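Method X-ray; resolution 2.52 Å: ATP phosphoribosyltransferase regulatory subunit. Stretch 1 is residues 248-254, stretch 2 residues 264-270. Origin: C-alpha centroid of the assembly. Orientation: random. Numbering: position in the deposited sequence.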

# COMPACT_ATOMS: atom_id res chain seq x y z
N ARG B 248 -16.88 31.49 11.00
CA ARG B 248 -16.66 30.37 10.09
C ARG B 248 -17.85 30.06 9.18
O ARG B 248 -18.98 30.42 9.51
CB ARG B 248 -16.21 29.08 10.79
CG ARG B 248 -16.05 29.09 12.29
CD ARG B 248 -15.83 27.69 12.89
NE ARG B 248 -14.69 26.98 12.28
CZ ARG B 248 -13.82 26.24 12.96
NH1 ARG B 248 -13.92 26.08 14.28
NH2 ARG B 248 -12.83 25.64 12.31
N LEU B 249 -17.54 29.41 8.04
CA LEU B 249 -18.50 28.83 7.12
C LEU B 249 -19.04 27.60 7.79
O LEU B 249 -18.28 26.74 8.21
CB LEU B 249 -17.79 28.39 5.85
CG LEU B 249 -18.49 28.26 4.49
CD1 LEU B 249 -17.49 27.73 3.43
CD2 LEU B 249 -19.67 27.36 4.50
N VAL B 250 -20.35 27.47 7.84
CA VAL B 250 -20.99 26.54 8.76
C VAL B 250 -21.90 25.53 8.03
O VAL B 250 -22.22 24.49 8.56
CB VAL B 250 -21.69 27.39 9.83
CG1 VAL B 250 -23.07 26.92 10.17
CG2 VAL B 250 -20.79 27.51 11.04
N ALA B 251 -22.26 25.83 6.79
CA ALA B 251 -23.20 25.02 6.04
C ALA B 251 -23.05 25.39 4.56
O ALA B 251 -22.59 26.47 4.25
CB ALA B 251 -24.61 25.30 6.54
N ALA B 252 -23.39 24.47 3.67
CA ALA B 252 -23.30 24.69 2.21
C ALA B 252 -24.11 23.60 1.57
O ALA B 252 -24.09 22.47 2.07
CB ALA B 252 -21.88 24.64 1.68
N GLY B 253 -24.80 23.96 0.48
CA GLY B 253 -25.63 23.06 -0.27
C GLY B 253 -26.01 23.61 -1.63
O GLY B 253 -25.39 24.55 -2.08
N GLY B 254 -26.98 22.99 -2.29
CA GLY B 254 -27.43 23.49 -3.58
C GLY B 254 -28.10 22.52 -4.51
O GLY B 254 -28.14 21.33 -4.27
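Stretch 2, residues 264-270: VGGSIFL

Two neighbouring β-strands that run in opposite directions are held by their backbones, and the cover between them comes from backbone and side chain alike; this pair illustrates the principle well. Residues 264-269 of stretch 2 are extended and lie antiparallel to strand 248-254, with 170° between the two N-to-C directions and a closest axial approach of 4.5 Å. Leu270 has left the strand and makes no contact.

The register pairs Ala251 with Ile268, Ala252 with Ser267, Gly253 with Gly266 and Gly254 with Gly265. Two of these pairs are closed by reciprocal hydrogen bonds: Ala252 N to Ser267 O (3.1 Å) is answered by Ser267 N to Ala252 O (2.9 Å), and Gly254 N to Gly265 O (2.8 Å) by Gly265 N to Gly254 O (3.2 Å). Beyond the Ala251-Ile268 pair, Phe269 N donates to Val250 O at 2.9 Å, a nearly straight bond of 166°.

Phe269 has the largest area covered. Its CA-to-CB bond points sideways, yet with chi1 in the m well the ring comes back over stretch 1, its CD2 lying 3.6 Å from Ala251 N. Farther round the ring, CE2 meets Leu249 CD2 at 3.9 Å and CZ lies 4.3 Å from Ala252 CB, so one aromatic ring touches two aliphatic side chains of stretch 1 as well as its backbone. Val250, next in covered area, contributes differently: its CA-to-CB bond points away, and its contacts run through the carbonyl oxygen, Val250 O, which also approaches Ile268 CG2 at 3.5 Å. On the face shared by Ala251 and Ile268, Ala251 CB packs 4.0 Å from Ile268 CG1.

Gly254 has almost the same area covered, through backbone alone, its O also receiving a CA-H...O contact from Val264 CA at 3.4 Å. Beside it, Gly253 CA approaches Gly266 CA to 3.7 Å; a CB on Gly253 would clash with Gly265 O and Gly266 CA.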

# COMPACT_ATOMS: atom_id res chain seq x y z
N VAL B 264 -31.16 18.09 -4.92
CA VAL B 264 -30.68 19.15 -4.04
C VAL B 264 -30.14 18.49 -2.80
O VAL B 264 -30.61 17.42 -2.40
CB VAL B 264 -31.81 20.01 -3.42
CG1 VAL B 264 -31.41 21.50 -3.32
CG2 VAL B 264 -33.15 19.75 -4.03
N GLY B 265 -29.24 19.20 -2.13
CA GLY B 265 -28.65 18.70 -0.93
C GLY B 265 -28.04 19.84 -0.18
O GLY B 265 -27.89 20.92 -0.72
N GLY B 266 -27.70 19.57 1.07
CA GLY B 266 -27.18 20.56 1.97
C GLY B 266 -26.47 19.80 3.05
O GLY B 266 -26.83 18.68 3.35
N SER B 267 -25.47 20.46 3.63
CA SER B 267 -24.56 19.91 4.60
C SER B 267 -24.39 20.93 5.69
O SER B 267 -24.33 22.14 5.41
CB SER B 267 -23.18 19.73 3.94
OG SER B 267 -22.92 18.38 3.65
N ILE B 268 -24.25 20.46 6.91
CA ILE B 268 -23.74 21.30 7.96
C ILE B 268 -22.44 20.75 8.53
O ILE B 268 -22.30 19.53 8.72
CB ILE B 268 -24.74 21.41 9.07
CG1 ILE B 268 -25.95 22.22 8.65
CG2 ILE B 268 -24.08 22.04 10.32
CD1 ILE B 268 -27.12 21.93 9.49
N PHE B 269 -21.52 21.67 8.83
CA PHE B 269 -20.26 21.36 9.50
C PHE B 269 -20.24 21.62 11.02
O PHE B 269 -20.23 22.78 11.45
CB PHE B 269 -19.12 22.09 8.80
CG PHE B 269 -19.28 22.17 7.29
CD1 PHE B 269 -19.17 21.03 6.49
CD2 PHE B 269 -19.54 23.41 6.67
CE1 PHE B 269 -19.31 21.09 5.07
CE2 PHE B 269 -19.69 23.52 5.26
CZ PHE B 269 -19.58 22.32 4.45
N LEU B 270 -20.29 20.58 11.85
CA LEU B 270 -19.98 20.79 13.26
C LEU B 270 -18.48 20.57 13.33
O LEU B 270 -17.78 21.23 14.09
CB LEU B 270 -20.66 19.75 14.15
CG LEU B 270 -22.13 19.34 14.09
CD1 LEU B 270 -22.26 18.34 15.20
CD2 LEU B 270 -23.13 20.51 14.30